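Local coordinates for HMG-CoA Lyase (Bacillus subtilis subsp. subtilis, PDB 1YDO), which belongs to the HMG-CoA lyase-like (HMGL-like) family of enzymes with a TIM-barrel fold, at residues A[81-91]-A[126-136]. Numbering follows the deposited sequence.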
loop_
_atom_site.group_PDB
_atom_site.type_symbol
_atom_site.label_atom_id
_atom_site.label_comp_id
_atom_site.label_asym_id
_atom_site.label_seq_id
_atom_site.Cartn_x
_atom_site.Cartn_y
_atom_site.Cartn_z
ATOM N N VAL A 81 0.934 14.457 25.512
ATOM C CA VAL A 81 0.611 15.008 26.823
ATOM C C VAL A 81 -0.885 14.982 27.055
ATOM O O VAL A 81 -1.632 15.699 26.413
ATOM C CB VAL A 81 1.124 16.444 26.963
ATOM C CG1 VAL A 81 0.747 17.018 28.350
ATOM C CG2 VAL A 81 2.624 16.466 26.784
ATOM N N PRO A 82 -1.332 14.170 28.015
ATOM C CA PRO A 82 -2.749 14.027 28.345
ATOM C C PRO A 82 -3.387 15.198 29.061
ATOM O O PRO A 82 -4.563 15.492 28.844
ATOM C CB PRO A 82 -2.766 12.765 29.190
ATOM C CG PRO A 82 -1.493 12.937 29.997
ATOM C CD PRO A 82 -0.496 13.395 28.954
ATOM N N ASN A 83 -2.615 15.864 29.916
ATOM C CA ASN A 83 -3.122 17.009 30.684
ATOM C C ASN A 83 -2.010 17.737 31.445
ATOM O O ASN A 83 -0.849 17.345 31.380
ATOM C CB ASN A 83 -4.214 16.527 31.646
ATOM C CG ASN A 83 -3.843 15.221 32.334
ATOM O OD1 ASN A 83 -4.666 14.305 32.444
ATOM N ND2 ASN A 83 -2.602 15.135 32.820
ATOM N N GLN A 84 -2.378 18.789 32.167
ATOM C CA GLN A 84 -1.414 19.593 32.920
ATOM C C GLN A 84 -0.407 18.773 33.718
ATOM O O GLN A 84 0.803 19.024 33.645
ATOM C CB GLN A 84 -2.152 20.579 33.840
ATOM C CG GLN A 84 -2.750 21.774 33.086
ATOM C CD GLN A 84 -4.167 22.122 33.538
ATOM O OE1 GLN A 84 -5.030 21.242 33.633
ATOM N NE2 GLN A 84 -4.417 23.408 33.799
ATOM N N ARG A 85 -0.911 17.790 34.464
ATOM C CA ARG A 85 -0.081 16.903 35.287
ATOM C C ARG A 85 0.954 16.232 34.396
ATOM O O ARG A 85 2.103 16.029 34.797
ATOM C CB ARG A 85 -0.952 15.824 35.959
ATOM C CG ARG A 85 -2.062 16.342 36.898
ATOM C CD ARG A 85 -3.499 16.333 36.292
ATOM N NE ARG A 85 -3.761 17.405 35.309
ATOM C CZ ARG A 85 -4.954 17.666 34.763
ATOM N NH1 ARG A 85 -5.087 18.655 33.882
ATOM N NH2 ARG A 85 -6.018 16.942 35.099
ATOM N N GLY A 86 0.523 15.883 33.187
ATOM C CA GLY A 86 1.415 15.253 32.239
ATOM C C GLY A 86 2.395 16.262 31.669
ATOM O O GLY A 86 3.586 15.982 31.533
ATOM N N LEU A 87 1.893 17.445 31.337
ATOM C CA LEU A 87 2.724 18.493 30.784
ATOM C C LEU A 87 3.860 18.787 31.744
ATOM O O LEU A 87 4.964 19.138 31.327
ATOM C CB LEU A 87 1.898 19.753 30.568
ATOM C CG LEU A 87 2.669 20.940 29.987
ATOM C CD1 LEU A 87 3.254 20.576 28.633
ATOM C CD2 LEU A 87 1.726 22.126 29.855
ATOM N N GLU A 88 3.582 18.637 33.034
ATOM C CA GLU A 88 4.582 18.875 34.059
ATOM C C GLU A 88 5.742 17.913 33.842
ATOM O O GLU A 88 6.891 18.329 33.705
ATOM C CB GLU A 88 3.988 18.642 35.449
ATOM C CG GLU A 88 4.792 19.282 36.570
ATOM C CD GLU A 88 4.706 20.794 36.525
ATOM O OE1 GLU A 88 3.613 21.341 36.806
ATOM O OE2 GLU A 88 5.724 21.442 36.193
ATOM N N ASN A 89 5.438 16.624 33.809
ATOM C CA ASN A 89 6.469 15.618 33.615
ATOM C C ASN A 89 7.209 15.813 32.298
ATOM O O ASN A 89 8.428 15.676 32.236
ATOM C CB ASN A 89 5.838 14.230 33.665
ATOM C CG ASN A 89 5.196 13.931 35.007
ATOM O OD1 ASN A 89 4.498 12.927 35.164
ATOM N ND2 ASN A 89 5.436 14.800 35.989
ATOM N N ALA A 90 6.459 16.130 31.249
ATOM C CA ALA A 90 7.041 16.338 29.934
ATOM C C ALA A 90 8.057 17.461 29.999
ATOM O O ALA A 90 9.115 17.402 29.356
ATOM C CB ALA A 90 5.963 16.674 28.931
ATOM N N LEU A 91 7.736 18.489 30.779
ATOM C CA LEU A 91 8.623 19.645 30.948
ATOM C C LEU A 91 9.945 19.225 31.565
ATOM O O LEU A 91 11.002 19.726 31.193
ATOM C CB LEU A 91 7.946 20.700 31.830
ATOM C CG LEU A 91 7.221 21.836 31.098
ATOM C CD1 LEU A 91 6.359 21.304 29.964
ATOM C CD2 LEU A 91 6.376 22.590 32.100
ATOM N N GLN A 126 -6.710 24.551 28.021
ATOM C CA GLN A 126 -5.777 25.023 29.023
ATOM C C GLN A 126 -4.446 24.252 28.954
ATOM O O GLN A 126 -3.373 24.819 29.184
ATOM C CB GLN A 126 -6.418 24.985 30.433
ATOM C CG GLN A 126 -7.656 25.958 30.628
ATOM C CD GLN A 126 -7.403 27.436 30.167
ATOM O OE1 GLN A 126 -6.387 28.061 30.519
ATOM N NE2 GLN A 126 -8.349 27.990 29.414
ATOM N N VAL A 127 -4.489 22.971 28.601
ATOM C CA VAL A 127 -3.249 22.210 28.493
ATOM C C VAL A 127 -2.329 22.839 27.447
ATOM O O VAL A 127 -1.103 22.782 27.566
ATOM C CB VAL A 127 -3.532 20.777 28.089
ATOM C CG1 VAL A 127 -2.224 20.051 27.860
ATOM C CG2 VAL A 127 -4.363 20.104 29.164
ATOM N N ASN A 128 -2.928 23.439 26.422
ATOM C CA ASN A 128 -2.161 24.085 25.359
ATOM C C ASN A 128 -1.629 25.420 25.850
ATOM O O ASN A 128 -0.481 25.780 25.595
ATOM C CB ASN A 128 -3.049 24.308 24.130
ATOM C CG ASN A 128 -2.397 25.209 23.086
ATOM O OD1 ASN A 128 -1.354 24.879 22.532
ATOM N ND2 ASN A 128 -3.017 26.357 22.817
ATOM N N ASN A 129 -2.478 26.149 26.563
ATOM C CA ASN A 129 -2.128 27.456 27.101
ATOM C C ASN A 129 -0.879 27.384 27.992
ATOM O O ASN A 129 0.051 28.181 27.843
ATOM C CB ASN A 129 -3.332 28.014 27.882
ATOM C CG ASN A 129 -3.155 29.476 28.290
ATOM O OD1 ASN A 129 -2.499 29.776 29.292
ATOM N ND2 ASN A 129 -3.743 30.395 27.510
ATOM N N ASP A 130 -0.864 26.422 28.909
ATOM C CA ASP A 130 0.270 26.256 29.816
ATOM C C ASP A 130 1.519 25.771 29.071
ATOM O O ASP A 130 2.657 26.135 29.407
ATOM C CB ASP A 130 -0.063 25.267 30.942
ATOM C CG ASP A 130 -1.250 25.711 31.792
ATOM O OD1 ASP A 130 -1.547 26.937 31.829
ATOM O OD2 ASP A 130 -1.867 24.832 32.436
ATOM N N ALA A 131 1.309 24.947 28.057
ATOM C CA ALA A 131 2.423 24.433 27.291
ATOM C C ALA A 131 3.165 25.568 26.611
ATOM O O ALA A 131 4.367 25.725 26.797
ATOM C CB ALA A 131 1.923 23.448 26.263
ATOM N N GLN A 132 2.443 26.361 25.828
ATOM C CA GLN A 132 3.052 27.471 25.106
ATOM C C GLN A 132 3.688 28.459 26.069
ATOM O O GLN A 132 4.790 28.958 25.834
ATOM C CB GLN A 132 2.007 28.176 24.239
ATOM C CG GLN A 132 1.270 27.214 23.305
ATOM C CD GLN A 132 0.465 27.902 22.206
ATOM O OE1 GLN A 132 -0.331 28.809 22.464
ATOM N NE2 GLN A 132 0.661 27.453 20.968
ATOM N N LYS A 133 2.985 28.725 27.165
ATOM C CA LYS A 133 3.468 29.654 28.170
ATOM C C LYS A 133 4.826 29.187 28.691
ATOM O O LYS A 133 5.594 29.966 29.267
ATOM C CB LYS A 133 2.455 29.755 29.320
ATOM C CG LYS A 133 2.663 30.969 30.228
ATOM C CD LYS A 133 1.636 31.052 31.357
ATOM C CE LYS A 133 1.768 29.889 32.331
ATOM N NZ LYS A 133 0.773 29.990 33.435
ATOM N N ALA A 134 5.122 27.911 28.482
ATOM C CA ALA A 134 6.395 27.361 28.923
ATOM C C ALA A 134 7.385 27.332 27.763
ATOM O O ALA A 134 8.423 26.675 27.845
ATOM C CB ALA A 134 6.198 25.956 29.482
ATOM N N ASN A 135 7.064 28.055 26.691
ATOM C CA ASN A 135 7.914 28.117 25.507
ATOM C C ASN A 135 8.019 26.752 24.862
ATOM O O ASN A 135 9.116 26.289 24.521
ATOM C CB ASN A 135 9.320 28.601 25.855
ATOM C CG ASN A 135 9.313 29.925 26.570
ATOM O OD1 ASN A 135 8.738 30.901 26.084
ATOM N ND2 ASN A 135 9.956 29.974 27.733
ATOM N N LEU A 136 6.871 26.105 24.702
ATOM C CA LEU A 136 6.800 24.774 24.105
ATOM C C LEU A 136 5.835 24.794 22.932
ATOM O O LEU A 136 4.721 25.293 23.051
ATOM C CB LEU A 136 6.298 23.782 25.149
ATOM C CG LEU A 136 7.029 22.455 25.201
ATOM C CD1 LEU A 136 8.492 22.727 25.495
ATOM C CD2 LEU A 136 6.426 21.569 26.275
#
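The helical segments 84-91 and 126-133 run nearly parallel, 9.8 Å apart at their closest and crossing at -24°. The spacing of facing CA atoms widens along the pair, from 5.5 Å between those of Gln84 and Val127 to 8.3 Å between those of Leu91 and Ala134. Leu87 fills the middle of the interface. Its side chain extends toward the other helix because chi1 of 180° sets CG opposite the backbone N. Leu87 CD2 lies over the backbone at Ala131, 3.8 Å from Ala131 CB, and also packs against CB of Asp130. Its other methyl, CD1, faces both Ala131 CB and Leu136 CD2. One turn earlier, Val127 inserts CG2 against the start of helix 84-93, 3.7 Å from CA of the N-cap residue Asn83, while its CG1 lies beside Val81 CG1. The far end is closed by leucines: Leu91 CD1 meets Leu136 CD2 at 3.7 Å, and Leu91 CD2 approaches Ala134 CB. At the partly exposed margin, the bent chain of Gln84 brings NE2 to Asp130 OD2 in a 3.2 Å hydrogen bond (146° at the hydrogen), with the donor meeting OD2 nearly along its C-O axis; the amide and carboxylate planes are only moderately turned against each other. This polar link borders the apolar centre beside Leu87. In the alpha/beta barrel, both helices belong to the outer layer. Val81 leads out of strand 76-80 and touches Ala98, Val127 packs on Val100 of strand 97-103, and Ala131 rests on Thr138 of strand 137-143, joining the paired helices to the underlying parallel sheet.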